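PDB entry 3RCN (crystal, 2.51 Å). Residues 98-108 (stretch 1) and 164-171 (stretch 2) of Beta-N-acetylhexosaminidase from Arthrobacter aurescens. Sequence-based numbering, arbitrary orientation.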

ATOM      1  N   ALA A  98      19.284 -18.414  -5.323  1.00 37.20           N
ATOM      2  CA  ALA A  98      19.126 -18.482  -3.879  1.00 36.87           C
ATOM      3  C   ALA A  98      17.845 -17.766  -3.464  1.00 37.16           C
ATOM      4  O   ALA A  98      17.150 -18.194  -2.551  1.00 33.26           O
ATOM      5  N   PHE A  99      17.540 -16.672  -4.149  1.00 30.55           N
ATOM      6  CA  PHE A  99      16.345 -15.913  -3.858  1.00 29.99           C
ATOM      7  C   PHE A  99      15.125 -16.790  -4.091  1.00 37.62           C
ATOM      8  O   PHE A  99      14.244 -16.874  -3.240  1.00 38.35           O
ATOM      9  N   TYR A 100      15.074 -17.449  -5.246  1.00 38.84           N
ATOM     10  CA  TYR A 100      13.922 -18.279  -5.580  1.00 34.69           C
ATOM     11  C   TYR A 100      13.796 -19.463  -4.621  1.00 33.73           C
ATOM     12  O   TYR A 100      12.690 -19.877  -4.278  1.00 39.46           O
ATOM     13  N   GLY A 101      14.929 -19.986  -4.164  1.00 28.90           N
ATOM     14  CA  GLY A 101      14.913 -21.046  -3.177  1.00 35.54           C
ATOM     15  C   GLY A 101      14.232 -20.559  -1.906  1.00 37.77           C
ATOM     16  O   GLY A 101      13.378 -21.243  -1.362  1.00 36.12           O
ATOM     17  N   ALA A 102      14.627 -19.371  -1.454  1.00 32.20           N
ATOM     18  CA  ALA A 102      14.019 -18.683  -0.329  1.00 36.96           C
ATOM     19  C   ALA A 102      12.505 -18.595  -0.450  1.00 39.87           C
ATOM     20  O   ALA A 102      11.789 -18.844   0.525  1.00 41.90           O
ATOM     21  N   GLN A 103      12.013 -18.234  -1.632  1.00 36.03           N
ATOM     22  CA  GLN A 103      10.567 -18.150  -1.834  1.00 34.89           C
ATOM     23  C   GLN A 103       9.932 -19.514  -1.657  1.00 39.14           C
ATOM     24  O   GLN A 103       8.921 -19.655  -0.980  1.00 46.38           O
ATOM     25  N   THR A 104      10.537 -20.532  -2.248  1.00 40.73           N
ATOM     26  CA  THR A 104      10.020 -21.879  -2.080  1.00 41.33           C
ATOM     27  C   THR A 104       9.990 -22.304  -0.610  1.00 42.18           C
ATOM     28  O   THR A 104       9.100 -23.038  -0.175  1.00 47.15           O
ATOM     29  N   LEU A 105      10.962 -21.823   0.152  1.00 41.17           N
ATOM     30  CA  LEU A 105      11.015 -22.086   1.579  1.00 41.97           C
ATOM     31  C   LEU A 105       9.798 -21.472   2.262  1.00 39.66           C
ATOM     32  O   LEU A 105       9.070 -22.148   2.975  1.00 38.25           O
ATOM     33  N   LEU A 106       9.572 -20.185   2.031  1.00 41.96           N
ATOM     34  CA  LEU A 106       8.437 -19.513   2.645  1.00 42.78           C
ATOM     35  C   LEU A 106       7.137 -20.251   2.378  1.00 47.04           C
ATOM     36  O   LEU A 106       6.329 -20.426   3.292  1.00 40.96           O
ATOM     37  N   GLN A 107       6.930 -20.683   1.134  1.00 45.76           N
ATOM     38  CA  GLN A 107       5.753 -21.488   0.819  1.00 45.56           C
ATOM     39  C   GLN A 107       5.704 -22.773   1.649  1.00 48.35           C
ATOM     40  O   GLN A 107       4.633 -23.173   2.109  1.00 49.50           O
ATOM     41  N   LEU A 108       6.858 -23.409   1.851  1.00 46.64           N
ATOM     42  CA  LEU A 108       6.938 -24.615   2.687  1.00 45.63           C
ATOM     43  C   LEU A 108       6.553 -24.390   4.172  1.00 44.28           C
ATOM     44  O   LEU A 108       6.004 -25.290   4.826  1.00 41.98           O
HETATM   45  N   MSE A 164       4.951 -10.147  -7.093  1.00 29.35           N
HETATM   46  CA  MSE A 164       5.588 -10.683  -8.306  1.00 36.26           C
HETATM   47  C   MSE A 164       6.757 -11.611  -7.987  1.00 36.86           C
HETATM   48  O   MSE A 164       6.882 -12.688  -8.563  1.00 28.44           O
ATOM     49  N   ALA A 165       7.632 -11.170  -7.089  1.00 36.46           N
ATOM     50  CA  ALA A 165       8.824 -11.938  -6.776  1.00 34.19           C
ATOM     51  C   ALA A 165       8.436 -13.270  -6.131  1.00 32.26           C
ATOM     52  O   ALA A 165       9.152 -14.274  -6.249  1.00 30.19           O
HETATM   53  N   MSE A 166       7.298 -13.271  -5.447  1.00 29.51           N
HETATM   54  CA  MSE A 166       6.820 -14.469  -4.770  1.00 36.91           C
HETATM   55  C   MSE A 166       6.389 -15.518  -5.789  1.00 35.80           C
HETATM   56  O   MSE A 166       6.391 -16.714  -5.510  1.00 40.85           O
ATOM     57  N   HIS A 167       6.018 -15.054  -6.973  1.00 34.52           N
ATOM     58  CA  HIS A 167       5.680 -15.949  -8.081  1.00 32.40           C
ATOM     59  C   HIS A 167       6.869 -16.236  -9.012  1.00 33.77           C
ATOM     60  O   HIS A 167       6.723 -16.920 -10.027  1.00 40.29           O
ATOM     61  N   LYS A 168       8.039 -15.722  -8.638  1.00 24.39           N
ATOM     62  CA  LYS A 168       9.281 -15.915  -9.378  1.00 23.83           C
ATOM     63  C   LYS A 168       9.278 -15.237 -10.746  1.00 27.94           C
ATOM     64  O   LYS A 168      10.014 -15.637 -11.625  1.00 28.70           O
ATOM     65  N   LEU A 169       8.455 -14.203 -10.900  1.00 28.10           N
ATOM     66  CA  LEU A 169       8.470 -13.351 -12.077  1.00 25.44           C
ATOM     67  C   LEU A 169       9.681 -12.441 -11.973  1.00 32.73           C
ATOM     68  O   LEU A 169       9.911 -11.849 -10.917  1.00 28.90           O
ATOM     69  N   ASN A 170      10.508 -12.427 -13.025  1.00 35.54           N
ATOM     70  CA  ASN A 170      11.690 -11.564 -13.089  1.00 28.26           C
ATOM     71  C   ASN A 170      11.653 -10.252 -13.899  1.00 30.79           C
ATOM     72  O   ASN A 170      12.632  -9.517 -13.897  1.00 33.37           O
ATOM     73  N   VAL A 171      10.558  -9.937 -14.584  1.00 26.15           N
ATOM     74  CA  VAL A 171      10.546  -8.692 -15.360  1.00 27.36           C
ATOM     75  C   VAL A 171       9.300  -7.877 -15.131  1.00 26.97           C
ATOM     76  O   VAL A 171       8.185  -8.396 -15.173  1.00 29.27           O
TER

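How does one helix present a surface to the end of another? The helix of residues 98-108 offers Phe-99, Tyr-100, Gln-103, Thr-104 and Gln-107, adjacent pairs and Gln-107 following one another at about one helical turn, so that they share one side. Gln-103 and Gln-107 point their CA-to-CB bonds toward the second stretch, whereas Phe-99 starts sideways. Its t rotamer nevertheless brings the ring end nearer, and Phe-99 CZ lies 3.7 Å from Ala-165 CB, which sits at the ring edge.

What lets Lys-168 reach across? It leaves helical geometry with positive phi (67°) in a Schellman motif, its N bonding back to Ala-165 O and Leu-169 N to Met-164 O. From a sideways start, chi1 is m, chi2 and chi3 are t, and chi4 turns to p. The extended middle carries the chain along Tyr-100, whose CD1 lies 3.6 Å from Lys-168 CG, and the amine ends in a hydrogen bond: Lys-168 NZ donates to Thr-104 OG1 at 2.8 Å. The m rotamer of Thr-104 places that hydroxyl within reach.

How do the glutamines fit beside the selenomethionine Met-166? Gln-103, m at both chi1 and chi2, folds its amide over Ala-165 and Met-166, with OE1 3.4 Å from Met-166 CA and CD 3.6 Å from Ala-165 O. Gln-107 is m then t, more extended, and its NE2 comes 3.8 Å from Met-166 SE. Met-166 CB points away overall, yet the selenium still meets this amide, which is hydrogen-bonded elsewhere in the structure.

Where does the Tyr-100 hydroxyl go? With chi1 m, the Tyr-100 ring extends past Lys-168 until Tyr-100 OH stands 3.5 Å from Asn-170 CB. A water completes the link, accepting from Tyr-100 OH at 2.7 Å and donating to Leu-169 O at 2.8 Å. It bridges two oxygens, Tyr-100 OH and Leu-169 O, that are themselves 4.3 Å apart.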

ATOM      1  CB  ALA A  98      20.334 -17.857  -3.188  1.00 31.31           C
ATOM      2  CB  PHE A  99      16.284 -14.650  -4.732  1.00 27.66           C
ATOM      3  CG  PHE A  99      15.055 -13.823  -4.508  1.00 31.36           C
ATOM      4  CD1 PHE A  99      14.962 -12.977  -3.410  1.00 32.62           C
ATOM      5  CD2 PHE A  99      13.983 -13.896  -5.385  1.00 29.17           C
ATOM      6  CE1 PHE A  99      13.819 -12.209  -3.192  1.00 32.65           C
ATOM      7  CE2 PHE A  99      12.832 -13.132  -5.173  1.00 28.77           C
ATOM      8  CZ  PHE A  99      12.754 -12.284  -4.080  1.00 30.15           C
ATOM      9  CB  TYR A 100      13.961 -18.705  -7.053  1.00 33.88           C
ATOM     10  CG  TYR A 100      13.850 -17.517  -7.981  1.00 30.56           C
ATOM     11  CD1 TYR A 100      12.976 -16.470  -7.690  1.00 29.31           C
ATOM     12  CD2 TYR A 100      14.644 -17.411  -9.118  1.00 37.72           C
ATOM     13  CE1 TYR A 100      12.864 -15.354  -8.525  1.00 28.40           C
ATOM     14  CE2 TYR A 100      14.552 -16.284  -9.963  1.00 39.36           C
ATOM     15  CZ  TYR A 100      13.662 -15.265  -9.649  1.00 36.25           C
ATOM     16  OH  TYR A 100      13.559 -14.168 -10.457  1.00 39.20           O
ATOM     17  CB  ALA A 102      14.612 -17.281  -0.174  1.00 32.39           C
ATOM     18  CB  GLN A 103      10.218 -17.581  -3.204  1.00 29.50           C
ATOM     19  CG  GLN A 103      10.766 -16.193  -3.426  1.00 38.69           C
ATOM     20  CD  GLN A 103       9.927 -15.104  -2.788  1.00 42.23           C
ATOM     21  OE1 GLN A 103       8.849 -15.355  -2.254  1.00 44.36           O
ATOM     22  NE2 GLN A 103      10.420 -13.878  -2.852  1.00 45.07           N
ATOM     23  CB  THR A 104      10.815 -22.869  -2.901  1.00 37.16           C
ATOM     24  OG1 THR A 104      10.624 -22.562  -4.285  1.00 36.37           O
ATOM     25  CG2 THR A 104      10.319 -24.271  -2.637  1.00 38.19           C
ATOM     26  CB  LEU A 105      12.286 -21.495   2.176  1.00 41.06           C
ATOM     27  CG  LEU A 105      12.534 -21.922   3.614  1.00 42.51           C
ATOM     28  CD1 LEU A 105      12.899 -23.393   3.593  1.00 46.57           C
ATOM     29  CD2 LEU A 105      13.630 -21.087   4.260  1.00 38.01           C
ATOM     30  CB  LEU A 106       8.329 -18.072   2.173  1.00 37.62           C
ATOM     31  CG  LEU A 106       9.468 -17.180   2.645  1.00 43.09           C
ATOM     32  CD1 LEU A 106       9.088 -15.738   2.413  1.00 52.59           C
ATOM     33  CD2 LEU A 106       9.793 -17.420   4.111  1.00 34.09           C
ATOM     34  CB  GLN A 107       5.669 -21.806  -0.669  1.00 49.77           C
ATOM     35  CG  GLN A 107       5.507 -20.583  -1.549  1.00 53.89           C
ATOM     36  CD  GLN A 107       4.885 -20.909  -2.890  1.00 51.70           C
ATOM     37  OE1 GLN A 107       4.744 -22.078  -3.260  1.00 46.68           O
ATOM     38  NE2 GLN A 107       4.492 -19.876  -3.621  1.00 54.11           N
ATOM     39  CB  LEU A 108       8.333 -25.250   2.591  1.00 40.28           C
ATOM     40  CG  LEU A 108       8.680 -26.051   1.339  1.00 40.58           C
ATOM     41  CD1 LEU A 108      10.106 -26.537   1.438  1.00 44.70           C
ATOM     42  CD2 LEU A 108       7.734 -27.230   1.137  1.00 37.50           C
HETATM   43  CB  MSE A 164       6.120  -9.565  -9.205  1.00 29.01           C
HETATM   44  CG  MSE A 164       5.091  -8.796  -9.995  1.00 24.15           C
HETATM   45 SE   MSE A 164       5.998  -7.426 -11.071  0.69 25.41          SE
HETATM   46  CE  MSE A 164       7.138  -8.486 -12.234  1.00 23.82           C
ATOM     47  CB  ALA A 165       9.745 -11.135  -5.862  1.00 32.90           C
HETATM   48  CB  MSE A 166       5.671 -14.128  -3.814  1.00 45.48           C
HETATM   49  CG  MSE A 166       5.154 -15.314  -3.008  1.00 53.03           C
HETATM   50 SE   MSE A 166       3.644 -16.229  -3.853  0.50 40.69          SE
HETATM   51  CE  MSE A 166       2.162 -15.237  -2.951  1.00 14.70           C
ATOM     52  CB  HIS A 167       4.488 -15.407  -8.858  1.00 26.41           C
ATOM     53  CG  HIS A 167       3.209 -15.434  -8.084  1.00 36.53           C
ATOM     54  ND1 HIS A 167       2.819 -14.402  -7.259  1.00 43.36           N
ATOM     55  CD2 HIS A 167       2.248 -16.381  -7.992  1.00 40.32           C
ATOM     56  CE1 HIS A 167       1.656 -14.705  -6.705  1.00 34.72           C
ATOM     57  NE2 HIS A 167       1.290 -15.898  -7.133  1.00 39.13           N
ATOM     58  CB  LYS A 168       9.562 -17.410  -9.549  1.00 29.14           C
ATOM     59  CG  LYS A 168       9.877 -18.176  -8.243  1.00 33.61           C
ATOM     60  CD  LYS A 168      10.176 -19.662  -8.534  1.00 39.72           C
ATOM     61  CE  LYS A 168      10.766 -20.421  -7.338  1.00 36.39           C
ATOM     62  NZ  LYS A 168       9.783 -20.696  -6.252  1.00 33.27           N
ATOM     63  CB  LEU A 169       7.186 -12.527 -12.171  1.00 22.53           C
ATOM     64  CG  LEU A 169       5.939 -13.401 -12.362  1.00 33.73           C
ATOM     65  CD1 LEU A 169       4.656 -12.638 -12.109  1.00 38.29           C
ATOM     66  CD2 LEU A 169       5.915 -14.032 -13.745  1.00 26.87           C
ATOM     67  CB  ASN A 170      12.932 -12.378 -13.439  1.00 34.04           C
ATOM     68  CG  ASN A 170      12.862 -12.974 -14.816  1.00 39.43           C
ATOM     69  OD1 ASN A 170      11.935 -12.703 -15.579  1.00 39.63           O
ATOM     70  ND2 ASN A 170      13.855 -13.789 -15.151  1.00 40.06           N
ATOM     71  CB  VAL A 171      10.721  -8.900 -16.922  1.00 26.57           C
ATOM     72  CG1 VAL A 171      10.648  -7.570 -17.647  1.00 17.34           C
ATOM     73  CG2 VAL A 171      12.036  -9.547 -17.244  1.00 20.79           C
TER
HETATM   74  O   HOH W   1      12.002 -12.421  -9.165  1.00 27.74           O